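PDB 4F7A: SusD/RagB family nutrient-binding outer membrane lipoprotein from Bacteroides vulgatus, which probably binds glycans, such as mucin O-glycans, at the outer membrane as a SusD-type lipoprotein, aiding their uptake by the bacterium. Local coordinates for residues S84-T89 / H126-T131; T171-G176 / T192-I197; N186-P191 / I197-S202; I267-N272 / M400-T405; G297-V302 / Q313-I318. All coordinates share one frame; numbering follows the deposited sequence. Where two conformers were deposited one is given.

Interaction 1 of 5, residues S84-T89 / H126-T131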
# COMPACT_ATOMS: atom_id res chain seq x y z
N SER A 84 13.73 -5.75 5.16
CA SER A 84 14.09 -5.26 3.85
C SER A 84 13.54 -3.89 3.47
O SER A 84 14.26 -3.07 2.90
CB SER A 84 13.74 -6.29 2.78
OG SER A 84 14.69 -7.34 2.82
N ALA A 85 12.27 -3.63 3.78
CA ALA A 85 11.68 -2.33 3.45
C ALA A 85 12.50 -1.21 4.11
O ALA A 85 12.91 -0.23 3.46
CB ALA A 85 10.21 -2.29 3.87
N TRP A 86 12.79 -1.39 5.40
CA TRP A 86 13.66 -0.47 6.14
C TRP A 86 15.04 -0.33 5.47
O TRP A 86 15.47 0.78 5.11
CB TRP A 86 13.83 -0.93 7.61
CG TRP A 86 14.66 0.02 8.43
CD1 TRP A 86 16.01 0.17 8.38
CD2 TRP A 86 14.18 0.94 9.42
NE1 TRP A 86 16.41 1.15 9.27
CE2 TRP A 86 15.30 1.64 9.91
CE3 TRP A 86 12.92 1.25 9.94
CZ2 TRP A 86 15.20 2.63 10.90
CZ3 TRP A 86 12.81 2.27 10.91
CH2 TRP A 86 13.95 2.93 11.38
N ASN A 87 15.72 -1.46 5.28
CA ASN A 87 17.12 -1.45 4.87
C ASN A 87 17.32 -0.79 3.49
O ASN A 87 18.18 0.09 3.31
CB ASN A 87 17.69 -2.87 4.84
CG ASN A 87 17.80 -3.51 6.23
OD1 ASN A 87 17.72 -2.83 7.26
ND2 ASN A 87 17.98 -4.84 6.25
N TYR A 88 16.51 -1.21 2.53
CA TYR A 88 16.64 -0.71 1.17
C TYR A 88 16.28 0.76 1.08
O TYR A 88 16.93 1.53 0.37
CB TYR A 88 15.83 -1.57 0.19
CG TYR A 88 16.39 -2.98 0.05
CD1 TYR A 88 17.76 -3.21 -0.08
CD2 TYR A 88 15.54 -4.10 0.04
CE1 TYR A 88 18.27 -4.51 -0.20
CE2 TYR A 88 16.05 -5.40 -0.11
CZ TYR A 88 17.41 -5.59 -0.21
OH TYR A 88 17.93 -6.87 -0.34
N THR A 89 15.25 1.17 1.80
CA THR A 89 14.80 2.53 1.75
C THR A 89 15.84 3.47 2.40
O THR A 89 16.20 4.48 1.81
CB THR A 89 13.42 2.71 2.40
OG1 THR A 89 12.45 1.89 1.72
CG2 THR A 89 12.99 4.16 2.30
N HIS A 126 5.77 7.18 4.37
CA HIS A 126 4.56 6.76 5.09
C HIS A 126 4.43 5.25 4.97
O HIS A 126 3.97 4.60 5.89
CB HIS A 126 3.29 7.52 4.64
CG HIS A 126 2.61 6.93 3.44
ND1 HIS A 126 3.07 7.11 2.16
CD2 HIS A 126 1.52 6.13 3.34
CE1 HIS A 126 2.29 6.46 1.32
NE2 HIS A 126 1.35 5.85 2.01
N ARG A 127 4.89 4.68 3.84
CA ARG A 127 4.91 3.22 3.67
C ARG A 127 5.82 2.50 4.70
O ARG A 127 5.52 1.38 5.11
CB ARG A 127 5.35 2.87 2.25
CG ARG A 127 4.31 3.18 1.19
CD ARG A 127 4.92 3.32 -0.21
NE ARG A 127 5.74 2.19 -0.68
CZ ARG A 127 5.27 1.08 -1.27
NH1 ARG A 127 3.97 0.86 -1.43
NH2 ARG A 127 6.12 0.16 -1.70
N ILE A 128 6.90 3.17 5.11
CA ILE A 128 7.83 2.62 6.10
C ILE A 128 7.28 2.73 7.53
O ILE A 128 7.32 1.75 8.27
CB ILE A 128 9.24 3.30 5.99
CG1 ILE A 128 9.77 3.16 4.54
CG2 ILE A 128 10.22 2.74 7.02
CD1 ILE A 128 9.87 1.71 4.02
N THR A 129 6.77 3.89 7.94
CA THR A 129 6.17 3.98 9.26
C THR A 129 4.98 3.05 9.34
O THR A 129 4.75 2.46 10.39
CB THR A 129 5.77 5.41 9.73
OG1 THR A 129 5.20 5.32 11.06
CG2 THR A 129 4.75 6.04 8.80
N ASP A 130 4.23 2.90 8.26
CA ASP A 130 3.06 1.99 8.31
C ASP A 130 3.47 0.50 8.46
O ASP A 130 2.65 -0.34 8.86
CB ASP A 130 2.15 2.19 7.09
CG ASP A 130 1.41 3.52 7.10
OD1 ASP A 130 1.43 4.25 8.14
OD2 ASP A 130 0.82 3.84 6.05
N THR A 131 4.72 0.20 8.12
CA THR A 131 5.27 -1.14 8.29
C THR A 131 5.78 -1.38 9.73
O THR A 131 5.43 -2.37 10.34
CB THR A 131 6.41 -1.37 7.28
OG1 THR A 131 5.89 -1.25 5.95
CG2 THR A 131 7.03 -2.75 7.45

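Interaction 2 of 5, residues T171-G176 / T192-I197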
# COMPACT_ATOMS: atom_id res chain seq x y z
N THR A 171 2.86 28.54 -5.31
CA THR A 171 3.71 29.71 -5.55
C THR A 171 4.42 29.67 -6.91
O THR A 171 4.45 30.67 -7.64
CB THR A 171 4.76 29.88 -4.45
OG1 THR A 171 4.07 30.03 -3.22
CG2 THR A 171 5.62 31.14 -4.69
N TYR A 172 4.97 28.51 -7.25
CA TYR A 172 5.64 28.34 -8.54
C TYR A 172 4.69 28.77 -9.66
O TYR A 172 5.09 29.49 -10.58
CB TYR A 172 6.05 26.88 -8.73
CG TYR A 172 6.46 26.49 -10.13
CD1 TYR A 172 7.76 26.67 -10.58
CD2 TYR A 172 5.54 25.90 -11.00
CE1 TYR A 172 8.14 26.29 -11.87
CE2 TYR A 172 5.90 25.52 -12.28
CZ TYR A 172 7.20 25.71 -12.71
OH TYR A 172 7.53 25.33 -13.98
N LEU A 173 3.44 28.32 -9.58
CA LEU A 173 2.47 28.66 -10.62
C LEU A 173 2.06 30.12 -10.60
O LEU A 173 1.98 30.75 -11.66
CB LEU A 173 1.24 27.78 -10.54
CG LEU A 173 1.42 26.32 -11.01
CD1 LEU A 173 0.14 25.52 -10.63
CD2 LEU A 173 1.74 26.20 -12.53
N LYS A 174 1.80 30.66 -9.41
CA LYS A 174 1.40 32.07 -9.30
C LYS A 174 2.52 33.03 -9.74
O LYS A 174 2.23 34.15 -10.15
CB LYS A 174 0.91 32.40 -7.87
CG LYS A 174 -0.45 31.77 -7.53
CD LYS A 174 -0.81 31.98 -6.07
CE LYS A 174 -2.25 31.50 -5.80
NZ LYS A 174 -2.51 31.22 -4.35
N GLU A 175 3.78 32.60 -9.65
CA GLU A 175 4.91 33.39 -10.14
C GLU A 175 5.12 33.27 -11.65
O GLU A 175 6.09 33.82 -12.18
CB GLU A 175 6.23 32.97 -9.45
CG GLU A 175 6.38 33.38 -7.99
CD GLU A 175 7.67 32.84 -7.34
OE1 GLU A 175 8.32 31.92 -7.89
OE2 GLU A 175 8.03 33.34 -6.26
N GLY A 176 4.26 32.51 -12.34
CA GLY A 176 4.36 32.35 -13.79
C GLY A 176 5.15 31.13 -14.26
O GLY A 176 5.52 31.06 -15.41
N THR A 192 2.21 17.88 -14.85
CA THR A 192 2.12 19.30 -14.58
C THR A 192 2.24 19.57 -13.09
O THR A 192 2.03 18.68 -12.24
CB THR A 192 0.77 19.91 -15.05
OG1 THR A 192 -0.30 19.35 -14.27
CG2 THR A 192 0.51 19.69 -16.54
N ALA A 193 2.58 20.81 -12.77
CA ALA A 193 2.61 21.27 -11.37
C ALA A 193 1.27 21.06 -10.67
O ALA A 193 1.22 20.54 -9.55
CB ALA A 193 3.06 22.72 -11.31
N SER A 194 0.17 21.41 -11.33
CA SER A 194 -1.16 21.14 -10.77
C SER A 194 -1.39 19.68 -10.44
O SER A 194 -2.00 19.36 -9.41
CB SER A 194 -2.27 21.63 -11.69
OG SER A 194 -2.28 23.03 -11.79
N ARG A 195 -0.90 18.77 -11.29
CA ARG A 195 -1.08 17.34 -11.02
C ARG A 195 -0.29 16.85 -9.81
O ARG A 195 -0.75 15.96 -9.09
CB ARG A 195 -0.76 16.52 -12.27
CG ARG A 195 -1.79 16.68 -13.39
CD ARG A 195 -2.92 15.67 -13.31
NE ARG A 195 -2.47 14.33 -13.68
CZ ARG A 195 -2.37 13.88 -14.92
NH1 ARG A 195 -2.73 14.62 -15.96
NH2 ARG A 195 -1.93 12.65 -15.13
N TRP A 196 0.87 17.43 -9.57
CA TRP A 196 1.61 17.16 -8.33
C TRP A 196 0.83 17.60 -7.09
O TRP A 196 0.80 16.89 -6.10
CB TRP A 196 2.99 17.84 -8.36
CG TRP A 196 4.01 17.06 -9.14
CD1 TRP A 196 4.38 17.27 -10.43
CD2 TRP A 196 4.78 15.94 -8.67
NE1 TRP A 196 5.34 16.35 -10.81
CE2 TRP A 196 5.60 15.53 -9.74
CE3 TRP A 196 4.85 15.24 -7.46
CZ2 TRP A 196 6.50 14.47 -9.63
CZ3 TRP A 196 5.73 14.17 -7.35
CH2 TRP A 196 6.53 13.79 -8.44
N ILE A 197 0.18 18.75 -7.16
CA ILE A 197 -0.63 19.22 -6.04
C ILE A 197 -1.83 18.30 -5.81
O ILE A 197 -2.16 17.94 -4.67
CB ILE A 197 -1.11 20.68 -6.22
CG1 ILE A 197 0.10 21.63 -6.34
CG2 ILE A 197 -2.02 21.08 -5.01
CD1 ILE A 197 -0.28 23.14 -6.61

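Interaction 3 of 5, residues N186-P191 / I197-S202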
# COMPACT_ATOMS: atom_id res chain seq x y z
N ASN A 186 8.91 13.62 -14.49
CA ASN A 186 7.67 12.85 -14.42
C ASN A 186 7.88 11.35 -14.65
O ASN A 186 7.86 10.88 -15.79
CB ASN A 186 6.67 13.36 -15.45
CG ASN A 186 5.31 12.69 -15.32
OD1 ASN A 186 5.05 12.01 -14.32
ND2 ASN A 186 4.45 12.86 -16.33
N MSE A 187 8.06 10.59 -13.59
CA MSE A 187 7.92 9.13 -13.67
C MSE A 187 6.73 8.61 -12.88
O MSE A 187 6.65 7.41 -12.66
CB MSE A 187 9.17 8.43 -13.13
CG MSE A 187 10.37 8.59 -14.00
SE MSE A 187 11.88 7.68 -13.17
CE MSE A 187 11.15 5.91 -12.86
N CYS A 188 5.80 9.47 -12.46
CA CYS A 188 4.68 9.03 -11.62
C CYS A 188 3.32 9.45 -12.15
O CYS A 188 2.33 9.39 -11.42
CB CYS A 188 4.86 9.49 -10.17
SG CYS A 188 4.93 11.28 -10.02
N ASN A 189 3.26 9.83 -13.43
CA ASN A 189 2.01 10.27 -14.10
C ASN A 189 1.52 11.61 -13.53
O ASN A 189 0.31 11.81 -13.35
CB ASN A 189 0.93 9.18 -14.07
CG ASN A 189 -0.24 9.46 -15.03
OD1 ASN A 189 -0.07 10.09 -16.08
ND2 ASN A 189 -1.43 8.98 -14.68
N CYS A 190 2.48 12.52 -13.28
CA CYS A 190 2.20 13.91 -12.91
C CYS A 190 2.91 14.84 -13.91
O CYS A 190 4.07 15.20 -13.73
CB CYS A 190 2.63 14.22 -11.48
SG CYS A 190 1.63 13.39 -10.25
N PRO A 191 2.23 15.17 -15.00
CA PRO A 191 2.92 15.90 -16.06
C PRO A 191 2.92 17.40 -15.87
O PRO A 191 3.54 18.11 -16.66
CB PRO A 191 2.10 15.55 -17.31
CG PRO A 191 0.71 15.38 -16.77
CD PRO A 191 0.92 14.66 -15.45
N ILE A 197 0.18 18.75 -7.16
CA ILE A 197 -0.63 19.22 -6.04
C ILE A 197 -1.83 18.30 -5.81
O ILE A 197 -2.16 17.94 -4.67
CB ILE A 197 -1.11 20.68 -6.22
CG1 ILE A 197 0.10 21.63 -6.34
CG2 ILE A 197 -2.02 21.08 -5.01
CD1 ILE A 197 -0.28 23.14 -6.61
N LYS A 198 -2.46 17.86 -6.90
CA LYS A 198 -3.55 16.86 -6.81
C LYS A 198 -3.11 15.54 -6.18
O LYS A 198 -3.83 14.95 -5.35
CB LYS A 198 -4.16 16.67 -8.20
CG LYS A 198 -5.43 15.88 -8.23
CD LYS A 198 -5.94 15.67 -9.66
CE LYS A 198 -6.20 16.96 -10.39
NZ LYS A 198 -7.10 16.71 -11.59
N PHE A 199 -1.92 15.08 -6.55
CA PHE A 199 -1.25 13.95 -5.90
C PHE A 199 -1.11 14.24 -4.38
O PHE A 199 -1.58 13.44 -3.55
CB PHE A 199 0.11 13.74 -6.61
CG PHE A 199 1.00 12.63 -6.05
CD1 PHE A 199 0.60 11.76 -5.05
CD2 PHE A 199 2.26 12.45 -6.59
CE1 PHE A 199 1.45 10.77 -4.59
CE2 PHE A 199 3.12 11.45 -6.15
CZ PHE A 199 2.72 10.62 -5.13
N ALA A 200 -0.53 15.37 -4.01
CA ALA A 200 -0.39 15.74 -2.59
C ALA A 200 -1.73 15.77 -1.85
O ALA A 200 -1.83 15.31 -0.72
CB ALA A 200 0.30 17.12 -2.46
N ASN A 201 -2.75 16.32 -2.48
CA ASN A 201 -4.08 16.41 -1.86
C ASN A 201 -4.66 15.02 -1.60
O ASN A 201 -5.22 14.76 -0.54
CB ASN A 201 -5.06 17.23 -2.69
CG ASN A 201 -4.68 18.69 -2.83
OD1 ASN A 201 -4.00 19.25 -1.97
ND2 ASN A 201 -5.17 19.34 -3.90
N SER A 202 -4.51 14.13 -2.58
CA SER A 202 -5.04 12.77 -2.47
C SER A 202 -4.28 11.98 -1.43
O SER A 202 -4.86 11.26 -0.64
CB SER A 202 -4.96 12.07 -3.82
OG SER A 202 -5.63 12.85 -4.80

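Interaction 4 of 5, residues I267-N272 / M400-T405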
# COMPACT_ATOMS: atom_id res chain seq x y z
N ILE A 267 -8.77 -13.17 -1.48
CA ILE A 267 -9.16 -12.51 -2.72
C ILE A 267 -9.91 -13.49 -3.64
O ILE A 267 -10.86 -13.08 -4.31
CB ILE A 267 -7.98 -11.74 -3.38
CG1 ILE A 267 -8.52 -10.72 -4.41
CG2 ILE A 267 -6.94 -12.68 -4.03
CD1 ILE A 267 -7.49 -9.62 -4.80
N ALA A 268 -9.60 -14.79 -3.59
CA ALA A 268 -10.41 -15.79 -4.33
C ALA A 268 -11.84 -15.88 -3.74
O ALA A 268 -12.80 -15.89 -4.48
CB ALA A 268 -9.77 -17.16 -4.30
N SER A 269 -11.95 -15.89 -2.42
CA SER A 269 -13.26 -15.88 -1.76
C SER A 269 -14.12 -14.69 -2.18
O SER A 269 -15.29 -14.86 -2.55
CB SER A 269 -13.10 -15.89 -0.24
OG SER A 269 -14.35 -15.68 0.38
N VAL A 270 -13.53 -13.49 -2.12
CA VAL A 270 -14.22 -12.27 -2.44
C VAL A 270 -14.59 -12.18 -3.93
O VAL A 270 -15.74 -11.95 -4.27
CB VAL A 270 -13.40 -11.02 -1.97
CG1 VAL A 270 -13.99 -9.75 -2.51
CG2 VAL A 270 -13.31 -11.00 -0.44
N LEU A 271 -13.62 -12.35 -4.81
CA LEU A 271 -13.87 -12.13 -6.21
C LEU A 271 -14.79 -13.21 -6.80
O LEU A 271 -15.64 -12.91 -7.64
CB LEU A 271 -12.56 -11.99 -6.96
CG LEU A 271 -11.66 -10.78 -6.63
CD1 LEU A 271 -10.36 -10.80 -7.49
CD2 LEU A 271 -12.38 -9.47 -6.81
N ASN A 272 -14.65 -14.46 -6.34
CA ASN A 272 -15.57 -15.52 -6.79
C ASN A 272 -16.99 -15.25 -6.29
O ASN A 272 -17.95 -15.32 -7.05
CB ASN A 272 -15.16 -16.91 -6.30
CG ASN A 272 -14.05 -17.52 -7.13
OD1 ASN A 272 -14.13 -17.54 -8.35
ND2 ASN A 272 -13.03 -18.09 -6.46
N MSE A 400 -11.93 -23.46 5.09
CA MSE A 400 -12.25 -22.31 5.95
C MSE A 400 -13.55 -21.66 5.46
O MSE A 400 -13.70 -21.29 4.27
CB MSE A 400 -11.12 -21.26 5.94
CG MSE A 400 -9.76 -21.79 6.35
SE MSE A 400 -8.39 -20.41 6.32
CE MSE A 400 -8.35 -20.05 4.39
N LYS A 401 -14.48 -21.47 6.40
CA LYS A 401 -15.71 -20.78 6.13
C LYS A 401 -15.43 -19.30 5.84
O LYS A 401 -14.62 -18.65 6.53
CB LYS A 401 -16.64 -20.91 7.35
CG LYS A 401 -18.05 -20.43 7.12
CD LYS A 401 -18.83 -21.48 6.34
CE LYS A 401 -20.24 -21.03 6.00
NZ LYS A 401 -20.26 -19.97 4.95
N ALA A 402 -16.10 -18.75 4.82
CA ALA A 402 -15.89 -17.33 4.46
C ALA A 402 -16.18 -16.45 5.64
O ALA A 402 -17.25 -16.54 6.28
CB ALA A 402 -16.78 -16.91 3.27
N LEU A 403 -15.23 -15.60 5.97
CA LEU A 403 -15.43 -14.64 7.05
C LEU A 403 -16.22 -13.41 6.61
O LEU A 403 -16.87 -12.76 7.43
CB LEU A 403 -14.10 -14.20 7.62
CG LEU A 403 -13.18 -15.25 8.21
CD1 LEU A 403 -11.99 -14.53 8.85
CD2 LEU A 403 -13.91 -16.15 9.24
N ILE A 404 -16.14 -13.07 5.33
CA ILE A 404 -16.81 -11.88 4.79
C ILE A 404 -18.20 -12.28 4.30
O ILE A 404 -18.33 -13.18 3.48
CB ILE A 404 -16.00 -11.26 3.64
CG1 ILE A 404 -14.55 -10.96 4.08
CG2 ILE A 404 -16.70 -9.99 3.17
CD1 ILE A 404 -13.49 -10.75 2.92
N THR A 405 -19.23 -11.64 4.85
CA THR A 405 -20.59 -11.89 4.47
C THR A 405 -21.28 -10.68 3.78
O THR A 405 -22.39 -10.81 3.27
CB THR A 405 -21.43 -12.32 5.68
OG1 THR A 405 -21.39 -11.28 6.67
CG2 THR A 405 -20.86 -13.65 6.26
O HOH W 1 -14.46 -14.42 3.07

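Interaction 5 of 5, residues G297-V302 / Q313-I318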
# COMPACT_ATOMS: atom_id res chain seq x y z
N GLY A 297 -7.42 -19.71 -4.54
CA GLY A 297 -6.44 -18.95 -3.80
C GLY A 297 -5.73 -19.74 -2.71
O GLY A 297 -6.32 -20.59 -2.05
N VAL A 298 -4.45 -19.42 -2.52
CA VAL A 298 -3.64 -20.09 -1.53
C VAL A 298 -3.96 -19.60 -0.12
O VAL A 298 -3.90 -18.41 0.15
CB VAL A 298 -2.13 -19.86 -1.86
CG1 VAL A 298 -1.23 -20.58 -0.86
CG2 VAL A 298 -1.85 -20.33 -3.34
N PRO A 299 -4.29 -20.53 0.79
CA PRO A 299 -4.54 -20.10 2.17
C PRO A 299 -3.23 -19.79 2.90
O PRO A 299 -2.27 -20.56 2.81
CB PRO A 299 -5.19 -21.33 2.81
CG PRO A 299 -4.58 -22.47 2.05
CD PRO A 299 -4.38 -21.98 0.64
N GLN A 300 -3.19 -18.69 3.64
CA GLN A 300 -1.99 -18.36 4.40
C GLN A 300 -1.85 -19.26 5.63
O GLN A 300 -2.84 -19.64 6.27
CB GLN A 300 -2.01 -16.88 4.85
CG GLN A 300 -0.61 -16.35 5.20
CD GLN A 300 -0.63 -15.03 5.91
OE1 GLN A 300 -1.18 -14.05 5.39
NE2 GLN A 300 0.06 -14.96 7.06
N GLY A 301 -0.61 -19.59 5.97
CA GLY A 301 -0.31 -20.27 7.23
C GLY A 301 -0.48 -21.76 7.21
O GLY A 301 -0.78 -22.36 8.26
N VAL A 302 -0.31 -22.38 6.04
CA VAL A 302 -0.28 -23.83 5.95
C VAL A 302 1.20 -24.27 6.04
O VAL A 302 2.00 -23.99 5.15
CB VAL A 302 -0.93 -24.35 4.66
CG1 VAL A 302 -0.82 -25.88 4.56
CG2 VAL A 302 -2.40 -23.93 4.61
N GLN A 313 1.03 -25.32 -6.06
CA GLN A 313 1.62 -24.93 -7.33
C GLN A 313 0.65 -24.90 -8.53
O GLN A 313 0.94 -24.25 -9.54
CB GLN A 313 2.79 -25.90 -7.56
CG GLN A 313 3.31 -26.11 -8.92
CD GLN A 313 4.31 -27.24 -8.86
OE1 GLN A 313 4.02 -28.38 -9.25
NE2 GLN A 313 5.46 -26.97 -8.26
N SER A 314 -0.49 -25.57 -8.42
CA SER A 314 -1.52 -25.53 -9.47
C SER A 314 -2.74 -24.66 -9.15
O SER A 314 -3.74 -24.69 -9.88
CB SER A 314 -1.94 -26.96 -9.83
OG SER A 314 -0.79 -27.64 -10.30
N TYR A 315 -2.64 -23.87 -8.09
CA TYR A 315 -3.65 -22.83 -7.79
C TYR A 315 -3.55 -21.66 -8.77
O TYR A 315 -2.68 -21.63 -9.66
CB TYR A 315 -3.54 -22.38 -6.32
CG TYR A 315 -4.32 -23.26 -5.35
CD1 TYR A 315 -4.44 -24.64 -5.53
CD2 TYR A 315 -4.93 -22.70 -4.23
CE1 TYR A 315 -5.16 -25.44 -4.62
CE2 TYR A 315 -5.62 -23.47 -3.33
CZ TYR A 315 -5.76 -24.83 -3.53
OH TYR A 315 -6.49 -25.57 -2.61
N SER A 316 -4.47 -20.71 -8.65
CA SER A 316 -4.54 -19.60 -9.59
C SER A 316 -3.31 -18.69 -9.50
O SER A 316 -2.86 -18.35 -8.42
CB SER A 316 -5.79 -18.76 -9.38
OG SER A 316 -6.95 -19.45 -9.79
N PHE A 317 -2.80 -18.32 -10.68
CA PHE A 317 -1.63 -17.49 -10.80
C PHE A 317 -2.08 -16.11 -11.23
O PHE A 317 -3.15 -15.97 -11.80
CB PHE A 317 -0.67 -18.08 -11.86
CG PHE A 317 0.75 -17.61 -11.71
CD1 PHE A 317 1.51 -18.03 -10.66
CD2 PHE A 317 1.32 -16.74 -12.64
CE1 PHE A 317 2.83 -17.60 -10.49
CE2 PHE A 317 2.65 -16.32 -12.49
CZ PHE A 317 3.39 -16.75 -11.41
N ILE A 318 -1.24 -15.11 -10.98
CA ILE A 318 -1.46 -13.78 -11.49
C ILE A 318 -1.60 -13.80 -13.01
O ILE A 318 -1.02 -14.65 -13.69
CB ILE A 318 -0.32 -12.80 -11.07
CG1 ILE A 318 -0.81 -11.36 -11.07
CG2 ILE A 318 0.95 -12.99 -11.97
CD1 ILE A 318 0.20 -10.35 -10.45

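Interaction 1 of 5, residues S84-T89 / H126-T131
Ile128 and Thr89 reach toward each other tip to tip, and the isoleucine takes part in every close contact between the two segments. Its CD1 lies 3.5 Å from Thr89 OG1 and 3.6 Å from Ala85 O, while CG1 sits 4.0 Å from Thr89 CG2. The other branch meets a different partner: Ile128 CG2 approaches Trp86 CE3 at 4.2 Å, obliquely to the indole. This fork follows from chi1 of -55°, which sets CG1 anti to the carbonyl carbon and CG2 anti to the backbone N. The Thr89 hydroxyl is buried but not idle. Its OG1 donates to Ala85 O at 2.8 Å with a C=O...donor angle of 151°, and Thr89 N reaches the same oxygen from the opposite face of the carbonyl, so two bonds grip that atom and the hydroxyl's rotation is fixed. Replacing Thr89 by an alanine would probably deprive Ala85 O of its second donor and open a gap beside CD1 and CG1 of Ile128. Further out, Trp86 NE1 has its polar partner in Asp477, and salt bridges run from Asp130 to Arg210, ending helix 193-210, and from Arg127 to Glu434, just before helix 435-445. The short segments run roughly antiparallel, at 147°, with axes 10.0 Å apart. Such packing of consecutive helices, here 84-104 and 111-132, is consistent with the TPR-like helical fold of SusD proteins.

Interaction 2 of 5, residues T171-G176 / T192-I197
The end of one helix meets the start of the next where Leu173 and Tyr172, in the last turn of helix 151-174, close on Ala193 in the first turn of helix 193-210. Ala193 CB is the shared target. Leu173 CD2 lies 3.9 Å from it, and Tyr172 CD2 stands 4.0 Å from Ala193 CB, the methyl lying oblique to the phenol ring. The second methyl of the leucine, CD1, passes on to Ser194 OG at 3.7 Å. With chi1 at 166°, Tyr172 holds its ring anti to the backbone N, and the ring is also stacked with His112. Its hydroxyl bonds to Lys178 O, whereas Ser194 OG bonds to Glu179, so the polar ends beside this apolar patch are satisfied by the intervening loop. Trimming Leu173 to an alanine would probably open a gap against Ala193 CB and leave Ser194 OG without its neighbouring methyl. Both helix ends are finished by recognised caps. Thr192 is the N-cap, its OG1 accepting from Arg195 N at 3.1 Å with an N-H...O angle of 151°. Gly176, at a phi of 94° that would jam a CB against the preceding carbonyl O, ends helix 151-174, and its N donates to Leu173 O at 3.0 Å. A Schellman motif and an N-cap thus bracket a helix-loop-helix connection, consistent with the TPR-like architecture of the family.

Interaction 3 of 5, residues N186-P191 / I197-S202
Asn186 OD1 is gripped by the backbone N-H groups of Cys188 and Cys190, the two residues whose sulfurs touch Phe199. The bond from Cys190 N is the shorter, 2.8 Å with an N-H...O angle of 151°, its donor standing above the carbonyl plane. Cys188 N reaches OD1 at 3.2 Å from the opposite face, which makes an Asx turn. One side-chain oxygen thus ties the 186-190 loop together at two points, in a shape that has both cysteines pointing toward helix 193-210. There Phe199, with CG anti to its backbone N (chi1 178°), extends its ring beside them. Cys190 SG lies 3.8 Å from Phe199 CD2 and 4.0 Å from CB of the same residue, while Cys188 SG is farther along the ring, 4.3 Å from Phe199 CE2. Both sulfurs approach obliquely: Cys190 SG is 5.0 Å from the centroid of the Phe199 ring and 65° off its normal. The cysteines are not disulfide-linked, since Cys188 SG and Cys190 SG stand 3.9 Å apart. Ile241 packs on both Cys190 and Phe199, and Ile243 on Cys188, so strand 241-243 adjoins the buried cluster. The arrangement is a pair of Cys sulfur-aromatic contacts, joining an Asx-turn loop to the helix it leads into.

Interaction 4 of 5, residues I267-N272 / M400-T405
No ring, amide or other flat side chain takes part where Val270 and Ser269 meet Ile404 and Ala402, so there are no faces or edges to assign; branched aliphatic groups, a hydroxyl and one water make the contact. Val270 CG2 and Ile404 CD1 approach to 3.4 Å, tighter than usual van der Waals contact, and the two side chains cross obliquely. Chi1 of -54° sets Ile404 CG1 anti to its carbonyl carbon, and the chain runs on to put CD1 at that methyl. One residue back on the helix, Ser269 OG lies 4.0 Å from Ala402 CB. The same hydroxyl takes part in a bridge: water 1 donates to Ser269 OG at 3.0 Å and accepts from Ile404 N at 3.1 Å. The peptide N-H of the loop is thereby satisfied through solvent rather than directly. OG is turned anti to the Ser269 backbone N, and it is also hydrogen-bonded to Thr387 O, so the serine links two loop passages. Ser269 lies nearest Ala402 (CA to CA 6.9 Å) and Val270 nearest Ile404, one helix step spanning two of loop. Outside the pair, Asp388 OD1 accepts from Ala402 N and forms a salt bridge with Lys401, while helix 416-431 touches Val270 through Ile429 and Ile404 through Glu421. This is helix-to-loop packing with a water bridge, securing the long irregular connection between helices 356-371 and 416-431 to helix 265-273.

Interaction 5 of 5, residues G297-V302 / Q313-I318
Tyr315 lays the edge of its ring against the backbone at Gly297 and Val298, a loop-on-loop contact within the one long connection between helix 279-282 and strand 329-332. The side chain can be followed outward. CB of Tyr315 starts the contact 4.0 Å from Val298 CG2, the two side chains passing at a slant. At the next level CD2 meets the peptide itself: Gly297 C lies 3.4 Å from Tyr315 CD2, in the plane of the ring and at its edge. Val298 N also stands near that plane, 3.7 Å from the same carbon. CE2 then faces Gly297 O at 3.2 Å, again at the edge. An oxygen set there faces the ring's weakly positive hydrogens rather than its electron-rich face, an approach likely to be electrostatically favourable. Pro299 CD touches farther round, 4.4 Å from Tyr315 CE2 and oblique to the ring. The torsions that turn this edge to the peptide are chi1 -86° and chi2 35°. Gly297 presents backbone to the ring, and a CB at that position would point away from segment 313-318. The peptide is itself held by neighbours: Val298 makes backbone hydrogen bonds with Met263 and Ala265, and Ser316 bonds with Met263 and Leu296, so both loop passages are stitched to the region of strand 262-263. The ring of Tyr312 packs edge-to-face with that of Tyr315. At the tip of the side chain, beyond the Gly297 carbonyl, Tyr315 OH is hydrogen-bonded to the hydroxyl of Tyr389.

Overall arrangement
From the N terminus, interaction 1 comes first, closing a mostly helical excursion made of the remainder of helices 84-104 and 111-132 and their short connection. Interactions 2 and 3 follow and cross, their segments alternating along the chain. Both use helix 193-210, share Ile197 and touch directly, Trp196 packing on Cys188; together they fasten the loop after helix 151-174. Interaction 4 then closes the longest loop of the five, with 127 residues between segments 267-272 and 400-405. Interaction 5 lies wholly within that loop and meets interaction 4 where Ala268 packs on Gly297 and Met400 on Pro299. The centres of interactions 2 and 5 are about 46 Å apart, across the chain's centre.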